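Local coordinates for recombination protein uvsY (Enterobacteria phage T4, PDB 4ZWS), which promotes UvsX recombinase activity during viral DNA synthesis, helping UvsX assemble on single-stranded DNA and displace bound gp32, at residues K11-I16 with S33-K38; E4-E9 with L107-G112; T19-E24 with F122-I127; D62-R67 with K84-A89. All coordinates share one frame; numbering follows the deposited sequence.

Overall arrangement
The chain is built largely of two long helices, 21-64 and 91-135, running in opposite directions, with the short helix 3-14 laid against both. Contacts 1 and 2 share helix 3-14, have centres about 9 Å apart and touch each other; contact 1 ties it to helix 21-64, contact 2 to helix 91-135. Contact 3 joins the two long helices, its centre about 15 Å from that of contact 1, which it touches. Contact 4 lies at the other end of the hairpin, its centre about 57 Å from that of contact 3, and along the chain is nested inside the loops closed by contacts 2 and 3. All four reach a neighbouring subunit, consistent with an elongated protomer lying alongside its neighbours in the heptamer.

Contact 1. Residues K11-I16 with S33-K38; sequences KKDVFI and SKWLNK
Asp-13 and Lys-34 meet in a salt bridge across the two helices, with Asp-13 OD2 2.5 Å from Lys-34 NZ. The side chains come from opposite directions, and the ammonium reaches OD2 on its syn side, somewhat out of the carboxylate plane. The same oxygen takes a second bond on its anti lone pair: Trp-35 NE1 donates to Asp-13 OD2 at 3.0 Å, with an N-H...O angle of 156°. OD2 lies near the indole plane, at the ring's edge, and the carboxylate plane stands 86° from that of the ring. Two donors on its two sides thus grip OD2 and should limit rotation of the carboxylate. Lys-34 gets there with CG anti to its backbone N (chi1 -164°) and a chain bent twice beyond that. From within its own segment, Lys-12 NZ makes a weak, salt-bridged hydrogen bond to the other oxygen, Asp-13 OD1, at 3.3 Å. Lys-34 NZ has a second partner in Glu-9, which Lys-38 NZ bridges as well, and this carries the charged cluster back along helix 3-14.

Outward from the charges, Lys-38 CD lies 3.4 Å above one face of the Trp-35 ring, offset toward its rim. The indole also packs on Ala-113 and Ile-117 of helix 91-135. The arrangement is a salt-bridge network between two helices of the bundle, fastening Asp-13, late in helix 3-14, to helix 21-64.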
loop_
_atom_site.group_PDB
_atom_site.type_symbol
_atom_site.label_atom_id
_atom_site.label_comp_id
_atom_site.label_asym_id
_atom_site.label_seq_id
_atom_site.Cartn_x
_atom_site.Cartn_y
_atom_site.Cartn_z
ATOM N N LYS A 11 3.156 20.450 22.195
ATOM C CA LYS A 11 3.092 21.830 21.722
ATOM C C LYS A 11 4.209 22.650 22.331
ATOM O O LYS A 11 4.857 23.440 21.656
ATOM C CB LYS A 11 1.745 22.461 22.073
ATOM C CG LYS A 11 1.568 23.871 21.563
ATOM C CD LYS A 11 0.418 24.548 22.272
ATOM C CE LYS A 11 -0.193 25.638 21.437
ATOM N NZ LYS A 11 -1.292 26.325 22.170
ATOM N N LYS A 12 4.446 22.424 23.615
ATOM C CA LYS A 12 5.522 23.088 24.315
ATOM C C LYS A 12 6.871 22.599 23.778
ATOM O O LYS A 12 7.769 23.402 23.541
ATOM C CB LYS A 12 5.356 22.858 25.824
ATOM C CG LYS A 12 6.453 23.384 26.718
ATOM C CD LYS A 12 6.160 23.040 28.176
ATOM C CE LYS A 12 5.889 21.532 28.405
ATOM N NZ LYS A 12 6.998 20.584 28.049
ATOM N N ASP A 13 6.989 21.293 23.538
ATOM C CA ASP A 13 8.255 20.665 23.139
ATOM C C ASP A 13 8.796 21.091 21.774
ATOM O O ASP A 13 10.007 21.227 21.599
ATOM C CB ASP A 13 8.100 19.143 23.119
ATOM C CG ASP A 13 8.182 18.514 24.497
ATOM O OD1 ASP A 13 8.579 19.205 25.464
ATOM O OD2 ASP A 13 7.802 17.326 24.611
ATOM N N VAL A 14 7.903 21.259 20.803
ATOM C CA VAL A 14 8.321 21.482 19.419
ATOM C C VAL A 14 8.721 22.920 19.120
ATOM O O VAL A 14 9.301 23.191 18.070
ATOM C CB VAL A 14 7.219 21.057 18.417
ATOM C CG1 VAL A 14 6.915 19.580 18.577
ATOM C CG2 VAL A 14 5.960 21.863 18.609
ATOM N N PHE A 15 8.434 23.831 20.046
ATOM C CA PHE A 15 8.824 25.226 19.883
ATOM C C PHE A 15 10.331 25.298 19.659
ATOM O O PHE A 15 11.092 24.553 20.267
ATOM C CB PHE A 15 8.417 26.059 21.103
ATOM C CG PHE A 15 8.782 27.507 20.990
ATOM C CD1 PHE A 15 8.018 28.371 20.215
ATOM C CD2 PHE A 15 9.899 28.012 21.641
ATOM C CE1 PHE A 15 8.361 29.721 20.092
ATOM C CE2 PHE A 15 10.253 29.363 21.522
ATOM C CZ PHE A 15 9.479 30.215 20.748
ATOM N N ILE A 16 10.761 26.163 18.748
ATOM C CA ILE A 16 12.189 26.300 18.477
ATOM C C ILE A 16 12.711 27.677 18.864
ATOM O O ILE A 16 12.225 28.692 18.370
ATOM C CB ILE A 16 12.501 26.071 16.995
ATOM C CG1 ILE A 16 11.996 24.700 16.543
ATOM C CG2 ILE A 16 13.980 26.231 16.750
ATOM C CD1 ILE A 16 12.138 24.446 15.056
ATOM N N SER A 33 13.745 10.617 22.231
ATOM C CA SER A 33 13.904 9.590 23.243
ATOM C C SER A 33 12.739 9.623 24.259
ATOM O O SER A 33 12.182 8.579 24.602
ATOM C CB SER A 33 15.259 9.750 23.912
ATOM O OG SER A 33 15.344 8.936 25.047
ATOM N N LYS A 34 12.376 10.821 24.726
ATOM C CA LYS A 34 11.306 10.987 25.712
ATOM C C LYS A 34 9.988 10.421 25.192
ATOM O O LYS A 34 9.301 9.675 25.886
ATOM C CB LYS A 34 11.092 12.454 26.060
ATOM C CG LYS A 34 10.288 12.654 27.335
ATOM C CD LYS A 34 9.165 13.642 27.144
ATOM C CE LYS A 34 9.636 15.030 26.858
ATOM N NZ LYS A 34 8.467 15.886 26.547
ATOM N N TRP A 35 9.636 10.797 23.967
ATOM C CA TRP A 35 8.380 10.362 23.366
ATOM C C TRP A 35 8.451 8.904 22.928
ATOM O O TRP A 35 7.440 8.214 22.897
ATOM C CB TRP A 35 7.997 11.267 22.193
ATOM C CG TRP A 35 7.452 12.590 22.650
ATOM C CD1 TRP A 35 8.150 13.742 22.836
ATOM C CD2 TRP A 35 6.089 12.891 22.976
ATOM N NE1 TRP A 35 7.312 14.742 23.256
ATOM C CE2 TRP A 35 6.039 14.244 23.349
ATOM C CE3 TRP A 35 4.908 12.148 22.984
ATOM C CZ2 TRP A 35 4.856 14.870 23.731
ATOM C CZ3 TRP A 35 3.730 12.774 23.364
ATOM C CH2 TRP A 35 3.716 14.120 23.731
ATOM N N LEU A 36 9.648 8.424 22.623
ATOM C CA LEU A 36 9.804 7.015 22.326
ATOM C C LEU A 36 9.438 6.199 23.555
ATOM O O LEU A 36 8.763 5.175 23.438
ATOM C CB LEU A 36 11.229 6.724 21.870
ATOM C CG LEU A 36 11.492 5.339 21.294
ATOM C CD1 LEU A 36 10.507 5.009 20.184
ATOM C CD2 LEU A 36 12.900 5.318 20.755
ATOM N N ASN A 37 9.814 6.694 24.731
ATOM C CA ASN A 37 9.450 6.056 26.002
ATOM C C ASN A 37 7.967 6.098 26.327
ATOM O O ASN A 37 7.427 5.115 26.823
ATOM C CB ASN A 37 10.244 6.671 27.143
ATOM C CG ASN A 37 11.687 6.284 27.082
ATOM O OD1 ASN A 37 12.033 5.323 26.394
ATOM N ND2 ASN A 37 12.551 7.050 27.749
ATOM N N LYS A 38 7.318 7.229 26.068
ATOM C CA LYS A 38 5.874 7.314 26.248
ATOM C C LYS A 38 5.218 6.204 25.437
ATOM O O LYS A 38 4.452 5.410 25.969
ATOM C CB LYS A 38 5.337 8.674 25.809
ATOM C CG LYS A 38 5.592 9.797 26.779
ATOM C CD LYS A 38 5.109 11.120 26.204
ATOM C CE LYS A 38 4.908 12.180 27.277
ATOM N NZ LYS A 38 6.127 12.445 28.088
#

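Contact 2. Residues E4-E9 with L107-G112; sequences EDLQEE and LDFCSG
Phe-109 sends its ring at the backbone of Leu-6 and Gln-7, and most of the contact rests on that one side chain. With CG anti to its own backbone N (chi1 -178°), the ring stands out toward helix 3-14. CE1 of Phe-109 comes to 3.6 Å from Leu-6 O and 3.8 Å from Leu-6 CB. Further round the rim, Phe-109 CZ is 3.7 Å from Gln-7 CA, while Phe-109 CE2 lies 3.9 Å from Gln-7 CG. The ring takes both the Leu-6 carbonyl and the Gln-7 backbone obliquely, packing on them and on the aliphatic part of Gln-7 without a hydrogen bond across the segments. Gln-7 crosses it at about a right angle, its amide turned 49° from the ring plane, and reaches past to Ser-41 of a neighbouring subunit, to which NE2 is hydrogen-bonded. Asn-37 of that subunit packs on both Gln-7 and Phe-109.

Helices 3-14 and 91-135 run almost exactly parallel here, 7° apart in direction with short-segment axes 10.8 Å from each other, and helix 21-64 lies against both as the third member of the bundle.

One residue on, Cys-110 makes a lighter touch: its SG sits 4.3 Å from Leu-6 CD1, a branch end that leans over from the neighbouring helix. On the helix 21-64 side, Cys-110 meets Ile-42, and Trp-35 packs against both Cys-110 and Leu-6.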
loop_
_atom_site.group_PDB
_atom_site.type_symbol
_atom_site.label_atom_id
_atom_site.label_comp_id
_atom_site.label_asym_id
_atom_site.label_seq_id
_atom_site.Cartn_x
_atom_site.Cartn_y
_atom_site.Cartn_z
ATOM N N GLU A 4 -5.165 15.251 26.338
ATOM C CA GLU A 4 -4.983 16.688 26.329
ATOM C C GLU A 4 -3.642 17.079 26.966
ATOM O O GLU A 4 -3.025 18.059 26.555
ATOM C CB GLU A 4 -6.147 17.372 27.040
ATOM C CG GLU A 4 -7.460 17.237 26.279
ATOM C CD GLU A 4 -8.059 15.825 26.343
ATOM O OE1 GLU A 4 -7.579 15.002 27.162
ATOM O OE2 GLU A 4 -8.991 15.533 25.549
ATOM N N ASP A 5 -3.171 16.295 27.934
ATOM C CA ASP A 5 -1.869 16.551 28.534
ATOM C C ASP A 5 -0.763 16.366 27.503
ATOM O O ASP A 5 0.162 17.182 27.420
ATOM C CB ASP A 5 -1.612 15.643 29.734
ATOM C CG ASP A 5 -2.480 15.982 30.930
ATOM O OD1 ASP A 5 -2.758 15.066 31.732
ATOM O OD2 ASP A 5 -2.858 17.165 31.088
ATOM N N LEU A 6 -0.856 15.287 26.728
ATOM C CA LEU A 6 0.113 15.017 25.670
ATOM C C LEU A 6 0.102 16.103 24.603
ATOM O O LEU A 6 1.156 16.562 24.160
ATOM C CB LEU A 6 -0.162 13.653 25.026
ATOM C CG LEU A 6 0.060 12.456 25.956
ATOM C CD1 LEU A 6 -0.184 11.149 25.223
ATOM C CD2 LEU A 6 1.469 12.500 26.471
ATOM N N GLN A 7 -1.094 16.531 24.213
ATOM C CA GLN A 7 -1.231 17.591 23.227
ATOM C C GLN A 7 -0.494 18.832 23.694
ATOM O O GLN A 7 0.283 19.435 22.946
ATOM C CB GLN A 7 -2.697 17.898 22.974
ATOM C CG GLN A 7 -3.396 16.755 22.323
ATOM C CD GLN A 7 -4.849 17.040 22.042
ATOM O OE1 GLN A 7 -5.433 17.973 22.602
ATOM N NE2 GLN A 7 -5.454 16.222 21.175
ATOM N N GLU A 8 -0.727 19.189 24.948
ATOM C CA GLU A 8 -0.102 20.353 25.525
ATOM C C GLU A 8 1.405 20.168 25.649
ATOM O O GLU A 8 2.177 21.094 25.366
ATOM C CB GLU A 8 -0.742 20.661 26.876
ATOM C CG GLU A 8 -0.720 22.136 27.199
ATOM C CD GLU A 8 -1.304 22.985 26.075
ATOM O OE1 GLU A 8 -2.337 22.583 25.479
ATOM O OE2 GLU A 8 -0.698 24.042 25.771
ATOM N N GLU A 9 1.824 18.969 26.035
ATOM C CA GLU A 9 3.243 18.691 26.198
ATOM C C GLU A 9 4.018 18.794 24.879
ATOM O O GLU A 9 5.099 19.390 24.840
ATOM C CB GLU A 9 3.455 17.319 26.814
ATOM C CG GLU A 9 4.903 17.052 27.145
ATOM C CD GLU A 9 5.118 15.740 27.871
ATOM O OE1 GLU A 9 6.290 15.409 28.148
ATOM O OE2 GLU A 9 4.122 15.042 28.167
ATOM N N LEU A 107 -1.348 6.141 21.779
ATOM C CA LEU A 107 -0.244 5.524 21.055
ATOM C C LEU A 107 -0.054 6.203 19.705
ATOM O O LEU A 107 1.069 6.552 19.331
ATOM C CB LEU A 107 -0.484 4.030 20.849
ATOM C CG LEU A 107 0.683 3.251 20.241
ATOM C CD1 LEU A 107 1.851 3.204 21.213
ATOM C CD2 LEU A 107 0.258 1.873 19.864
ATOM N N ASP A 108 -1.158 6.399 18.982
ATOM C CA ASP A 108 -1.093 7.043 17.673
ATOM C C ASP A 108 -0.613 8.479 17.770
ATOM O O ASP A 108 0.180 8.924 16.938
ATOM C CB ASP A 108 -2.443 7.006 16.961
ATOM C CG ASP A 108 -2.858 5.597 16.589
ATOM O OD1 ASP A 108 -1.964 4.713 16.576
ATOM O OD2 ASP A 108 -4.053 5.384 16.265
ATOM N N PHE A 109 -1.044 9.186 18.807
ATOM C CA PHE A 109 -0.585 10.549 18.997
ATOM C C PHE A 109 0.931 10.578 19.158
ATOM O O PHE A 109 1.596 11.439 18.588
ATOM C CB PHE A 109 -1.245 11.210 20.201
ATOM C CG PHE A 109 -0.827 12.637 20.383
ATOM C CD1 PHE A 109 0.222 12.963 21.233
ATOM C CD2 PHE A 109 -1.447 13.653 19.661
ATOM C CE1 PHE A 109 0.635 14.286 21.382
ATOM C CE2 PHE A 109 -1.043 14.975 19.808
ATOM C CZ PHE A 109 -0.000 15.288 20.675
ATOM N N CYS A 110 1.469 9.639 19.924
ATOM C CA CYS A 110 2.907 9.572 20.135
ATOM C C CYS A 110 3.663 9.218 18.854
ATOM O O CYS A 110 4.791 9.687 18.661
ATOM C CB CYS A 110 3.243 8.543 21.216
ATOM S SG CYS A 110 2.736 9.033 22.861
ATOM N N SER A 111 3.059 8.401 17.982
ATOM C CA SER A 111 3.664 8.158 16.671
ATOM C C SER A 111 3.801 9.468 15.950
ATOM O O SER A 111 4.877 9.791 15.445
ATOM C CB SER A 111 2.869 7.187 15.819
ATOM O OG SER A 111 3.116 5.862 16.230
ATOM N N GLY A 112 2.715 10.231 15.952
ATOM C CA GLY A 112 2.701 11.530 15.320
ATOM C C GLY A 112 3.721 12.458 15.936
ATOM O O GLY A 112 4.396 13.215 15.231
#

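Contact 3. Residues T19-E24 with F122-I127; sequences TKLQYE and FAIKHI
Leu-21 leaves its helix beside Ile-124 and Ile-127, and its side chain meets them with CG and CD2. CB points neither straight at helix 91-135 nor away from it; the approach begins at CG, which lies 4.0 Å from Ile-124 CG2 as the two side chains slide past each other in opposite directions. Beyond CG the branches part. CD2 carries on to Ile-127, whose CG2 it meets at 3.6 Å with the side chains crossing at about a right angle, while CD1 turns to Ile-16 on the connection that leads into this helix.

The methyl that meets Leu-21 CG also rests on the backbone, Ile-124 CG2 lying 3.7 Å from Leu-21 O. The other arm of the isoleucine works one turn further along helix 21-64: with CG1 anti to the carbonyl carbon (chi1 -63°), CD1 of Ile-124 ends 3.6 Å from Glu-24 O and 3.8 Å from Glu-24 CB. Glu-24 therefore offers its CB to the packing, whereas its carboxylate bends away to bond Asp-17 N and to form a salt bridge with Arg-120.

Ala-25 of a neighbouring subunit packs on Ile-127. Leucine, isoleucine and the aliphatic root of a glutamate close up the first turn of helix 21-64 against helix 91-135, a buried apolar seam between the two antiparallel helices of a long helical hairpin.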
loop_
_atom_site.group_PDB
_atom_site.type_symbol
_atom_site.label_atom_id
_atom_site.label_comp_id
_atom_site.label_asym_id
_atom_site.label_seq_id
_atom_site.Cartn_x
_atom_site.Cartn_y
_atom_site.Cartn_z
ATOM N N THR A 19 17.638 31.582 19.167
ATOM C CA THR A 19 18.817 32.111 19.836
ATOM C C THR A 19 19.737 31.002 20.385
ATOM O O THR A 19 20.896 31.262 20.701
ATOM C CB THR A 19 18.407 33.061 20.990
ATOM O OG1 THR A 19 17.654 32.345 21.976
ATOM C CG2 THR A 19 17.557 34.193 20.459
ATOM N N LYS A 20 19.210 29.783 20.517
ATOM C CA LYS A 20 19.955 28.633 21.056
ATOM C C LYS A 20 19.841 27.436 20.123
ATOM O O LYS A 20 19.471 26.334 20.543
ATOM C CB LYS A 20 19.415 28.242 22.427
ATOM C CG LYS A 20 19.254 29.395 23.393
ATOM C CD LYS A 20 18.669 28.903 24.701
ATOM C CE LYS A 20 17.425 28.089 24.408
ATOM N NZ LYS A 20 16.658 27.796 25.627
ATOM N N LEU A 21 20.162 27.655 18.861
ATOM C CA LEU A 21 19.872 26.671 17.837
ATOM C C LEU A 21 20.671 25.356 17.993
ATOM O O LEU A 21 20.110 24.275 17.807
ATOM C CB LEU A 21 20.090 27.331 16.485
ATOM C CG LEU A 21 19.112 26.920 15.399
ATOM C CD1 LEU A 21 17.709 27.191 15.906
ATOM C CD2 LEU A 21 19.369 27.801 14.202
ATOM N N GLN A 22 21.947 25.431 18.380
ATOM C CA GLN A 22 22.744 24.211 18.622
ATOM C C GLN A 22 22.186 23.406 19.779
ATOM O O GLN A 22 22.146 22.174 19.725
ATOM C CB GLN A 22 24.210 24.519 18.899
ATOM C CG GLN A 22 25.020 24.945 17.700
ATOM C CD GLN A 22 26.451 25.281 18.084
ATOM O OE1 GLN A 22 27.410 24.635 17.644
ATOM N NE2 GLN A 22 26.604 26.351 18.865
ATOM N N TYR A 23 21.768 24.110 20.824
ATOM C CA TYR A 23 21.129 23.462 21.946
ATOM C C TYR A 23 19.860 22.745 21.492
ATOM O O TYR A 23 19.627 21.596 21.852
ATOM C CB TYR A 23 20.780 24.483 23.032
ATOM C CG TYR A 23 19.834 23.900 24.042
ATOM C CD1 TYR A 23 20.294 23.123 25.094
ATOM C CD2 TYR A 23 18.456 24.072 23.901
ATOM C CE1 TYR A 23 19.412 22.556 25.999
ATOM C CE2 TYR A 23 17.572 23.510 24.792
ATOM C CZ TYR A 23 18.053 22.751 25.843
ATOM O OH TYR A 23 17.166 22.185 26.736
ATOM N N GLU A 24 19.058 23.407 20.666
ATOM C CA GLU A 24 17.781 22.835 20.255
ATOM C C GLU A 24 18.017 21.556 19.474
ATOM O O GLU A 24 17.247 20.605 19.587
ATOM C CB GLU A 24 16.968 23.840 19.442
ATOM C CG GLU A 24 16.498 25.069 20.230
ATOM C CD GLU A 24 15.318 24.791 21.157
ATOM O OE1 GLU A 24 14.435 25.673 21.262
ATOM O OE2 GLU A 24 15.261 23.709 21.781
ATOM N N PHE A 122 15.243 18.351 11.429
ATOM C CA PHE A 122 15.581 18.857 10.111
ATOM C C PHE A 122 15.299 20.346 9.974
ATOM O O PHE A 122 16.084 21.063 9.348
ATOM C CB PHE A 122 14.870 18.067 9.028
ATOM C CG PHE A 122 15.369 16.662 8.907
ATOM C CD1 PHE A 122 16.536 16.392 8.198
ATOM C CD2 PHE A 122 14.664 15.606 9.467
ATOM C CE1 PHE A 122 17.013 15.098 8.077
ATOM C CE2 PHE A 122 15.126 14.310 9.342
ATOM C CZ PHE A 122 16.303 14.056 8.647
ATOM N N ALA A 123 14.170 20.803 10.512
ATOM C CA ALA A 123 13.867 22.230 10.487
ATOM C C ALA A 123 15.018 23.020 11.116
ATOM O O ALA A 123 15.461 24.034 10.577
ATOM C CB ALA A 123 12.578 22.517 11.210
ATOM N N ILE A 124 15.509 22.539 12.252
ATOM C CA ILE A 124 16.606 23.204 12.942
ATOM C C ILE A 124 17.861 23.255 12.078
ATOM O O ILE A 124 18.505 24.297 11.982
ATOM C CB ILE A 124 16.919 22.506 14.277
ATOM C CG1 ILE A 124 15.706 22.616 15.209
ATOM C CG2 ILE A 124 18.164 23.100 14.914
ATOM C CD1 ILE A 124 15.806 21.819 16.494
ATOM N N LYS A 125 18.192 22.136 11.438
ATOM C CA LYS A 125 19.338 22.061 10.532
ATOM C C LYS A 125 19.164 23.017 9.358
ATOM O O LYS A 125 20.098 23.699 8.961
ATOM C CB LYS A 125 19.533 20.633 10.017
ATOM C CG LYS A 125 20.692 20.460 9.049
ATOM C CD LYS A 125 21.964 21.013 9.664
ATOM C CE LYS A 125 23.135 21.038 8.689
ATOM N NZ LYS A 125 24.283 21.812 9.256
ATOM N N HIS A 126 17.961 23.046 8.798
ATOM C CA HIS A 126 17.664 23.900 7.658
ATOM C C HIS A 126 17.883 25.370 8.023
ATOM O O HIS A 126 18.477 26.128 7.257
ATOM C CB HIS A 126 16.223 23.670 7.186
ATOM C CG HIS A 126 15.968 22.282 6.665
ATOM N ND1 HIS A 126 14.695 21.769 6.497
ATOM C CD2 HIS A 126 16.820 21.302 6.278
ATOM C CE1 HIS A 126 14.777 20.535 6.030
ATOM N NE2 HIS A 126 16.054 20.228 5.889
ATOM N N ILE A 127 17.425 25.751 9.210
ATOM C CA ILE A 127 17.549 27.120 9.700
ATOM C C ILE A 127 19.023 27.510 9.891
ATOM O O ILE A 127 19.415 28.637 9.585
ATOM C CB ILE A 127 16.759 27.310 11.001
ATOM C CG1 ILE A 127 15.262 27.126 10.725
ATOM C CG2 ILE A 127 17.033 28.676 11.608
ATOM C CD1 ILE A 127 14.400 26.975 11.963
#

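Contact 4. Residues D62-R67 with K84-A89; sequences DYYSGR and KTVLSA
Tyr-64 and Val-86 face each other with their CA atoms 8.6 Å apart, the closest CA pair between 62-67 and 84-89. Here the chain turns back at the far end of the long helix 21-64: it makes a mostly irregular excursion and lays the short helix 83-89 against the helix end. The core of the contact is a CH-pi interaction. Val-86 CG1, placed anti to the backbone N (chi1 168°), sits over the centre of the Tyr-64 ring, 3.6 Å from the centroid and 8° off the ring normal. The methyl is almost equally far from every ring carbon, so it bears on the whole face.

On the opposite face, Tyr-63 CD2 also stands over the centre of the Tyr-64 ring, the edge of one tyrosine meeting the face of the next. The Tyr-64 ring is thus held between a methyl and an aromatic edge, which should restrict its tilting. Leu-87 adds to the hold more obliquely, its CD2 at 4.0 Å from Tyr-64 CD1; it also packs on Leu-57 and Arg-60 of helix 21-64. The hydroxyl of Tyr-64 is hydrogen-bonded to Asp-90, just past helix 83-89. Thr-85 packs on Leu-61 of a neighbouring subunit.

Within helix 83-89, Lys-84 O accepts twice from one residue, Ser-88 N at 3.0 Å and Ser-88 OG at 2.9 Å, the two donors reaching it from opposite faces of the carbonyl plane.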
loop_
_atom_site.group_PDB
_atom_site.type_symbol
_atom_site.label_atom_id
_atom_site.label_comp_id
_atom_site.label_asym_id
_atom_site.label_seq_id
_atom_site.Cartn_x
_atom_site.Cartn_y
_atom_site.Cartn_z
ATOM N N ASP A 62 -20.356 -15.393 31.110
ATOM C CA ASP A 62 -20.877 -16.326 32.103
ATOM C C ASP A 62 -22.156 -15.777 32.704
ATOM O O ASP A 62 -23.092 -16.528 32.983
ATOM C CB ASP A 62 -19.857 -16.580 33.209
ATOM C CG ASP A 62 -18.767 -17.533 32.782
ATOM O OD1 ASP A 62 -17.698 -17.555 33.441
ATOM O OD2 ASP A 62 -18.975 -18.240 31.768
ATOM N N TYR A 63 -22.193 -14.462 32.880
ATOM C CA TYR A 63 -23.353 -13.791 33.435
ATOM C C TYR A 63 -24.591 -13.856 32.545
ATOM O O TYR A 63 -25.683 -14.151 33.023
ATOM C CB TYR A 63 -23.035 -12.329 33.719
ATOM C CG TYR A 63 -24.274 -11.532 34.059
ATOM C CD1 TYR A 63 -24.872 -11.642 35.308
ATOM C CD2 TYR A 63 -24.857 -10.680 33.120
ATOM C CE1 TYR A 63 -26.012 -10.923 35.620
ATOM C CE2 TYR A 63 -25.995 -9.960 33.419
ATOM C CZ TYR A 63 -26.572 -10.082 34.672
ATOM O OH TYR A 63 -27.709 -9.364 34.982
ATOM N N TYR A 64 -24.407 -13.599 31.251
ATOM C CA TYR A 64 -25.497 -13.656 30.284
ATOM C C TYR A 64 -25.942 -15.029 29.829
ATOM O O TYR A 64 -26.945 -15.141 29.120
ATOM C CB TYR A 64 -25.133 -12.843 29.029
ATOM C CG TYR A 64 -25.053 -11.365 29.269
ATOM C CD1 TYR A 64 -23.846 -10.669 29.154
ATOM C CD2 TYR A 64 -26.196 -10.656 29.627
ATOM C CE1 TYR A 64 -23.791 -9.293 29.388
ATOM C CE2 TYR A 64 -26.150 -9.293 29.858
ATOM C CZ TYR A 64 -24.952 -8.620 29.735
ATOM O OH TYR A 64 -24.939 -7.279 29.972
ATOM N N SER A 65 -25.234 -16.068 30.240
ATOM C CA SER A 65 -25.599 -17.412 29.819
ATOM C C SER A 65 -25.722 -18.401 30.989
ATOM O O SER A 65 -26.084 -18.022 32.107
ATOM C CB SER A 65 -24.590 -17.888 28.775
ATOM O OG SER A 65 -23.314 -18.057 29.351
ATOM N N GLY A 66 -25.437 -19.671 30.732
ATOM C CA GLY A 66 -25.319 -20.654 31.804
ATOM C C GLY A 66 -23.888 -20.875 32.274
ATOM O O GLY A 66 -23.057 -21.421 31.535
ATOM N N ARG A 67 -23.608 -20.460 33.511
ATOM C CA ARG A 67 -22.271 -20.591 34.097
ATOM C C ARG A 67 -22.230 -21.616 35.233
ATOM O O ARG A 67 -23.253 -21.908 35.860
ATOM C CB ARG A 67 -21.783 -19.236 34.614
ATOM N N LYS A 84 -22.876 -11.098 20.661
ATOM C CA LYS A 84 -21.899 -10.056 20.300
ATOM C C LYS A 84 -22.440 -8.652 20.568
ATOM O O LYS A 84 -21.747 -7.825 21.166
ATOM C CB LYS A 84 -21.462 -10.156 18.836
ATOM C CG LYS A 84 -20.325 -11.126 18.581
ATOM C CD LYS A 84 -20.002 -11.213 17.091
ATOM C CE LYS A 84 -18.822 -12.149 16.818
ATOM N NZ LYS A 84 -18.185 -11.921 15.474
ATOM N N THR A 85 -23.672 -8.383 20.136
ATOM C CA THR A 85 -24.302 -7.089 20.403
ATOM C C THR A 85 -24.434 -6.832 21.897
ATOM O O THR A 85 -24.166 -5.736 22.370
ATOM C CB THR A 85 -25.697 -6.984 19.771
ATOM O OG1 THR A 85 -25.588 -7.156 18.363
ATOM C CG2 THR A 85 -26.313 -5.621 20.049
ATOM N N VAL A 86 -24.838 -7.849 22.639
ATOM C CA VAL A 86 -25.072 -7.682 24.064
ATOM C C VAL A 86 -23.762 -7.411 24.808
ATOM O O VAL A 86 -23.683 -6.501 25.638
ATOM C CB VAL A 86 -25.794 -8.923 24.647
ATOM C CG1 VAL A 86 -25.778 -8.910 26.171
ATOM C CG2 VAL A 86 -27.224 -8.956 24.144
ATOM N N LEU A 87 -22.737 -8.194 24.495
ATOM C CA LEU A 87 -21.422 -8.020 25.097
ATOM C C LEU A 87 -20.808 -6.652 24.777
ATOM O O LEU A 87 -20.225 -6.011 25.655
ATOM C CB LEU A 87 -20.478 -9.127 24.634
ATOM C CG LEU A 87 -20.720 -10.454 25.333
ATOM C CD1 LEU A 87 -19.757 -11.485 24.818
ATOM C CD2 LEU A 87 -20.601 -10.274 26.845
ATOM N N SER A 88 -20.935 -6.201 23.532
ATOM C CA SER A 88 -20.327 -4.936 23.152
ATOM C C SER A 88 -20.972 -3.756 23.872
ATOM O O SER A 88 -20.342 -2.711 24.026
ATOM C CB SER A 88 -20.404 -4.730 21.645
ATOM O OG SER A 88 -19.733 -5.765 20.950
ATOM N N ALA A 89 -22.212 -3.931 24.338
ATOM C CA ALA A 89 -22.941 -2.855 25.010
ATOM C C ALA A 89 -22.860 -2.948 26.530
ATOM O O ALA A 89 -23.258 -2.028 27.238
ATOM C CB ALA A 89 -24.393 -2.853 24.571
#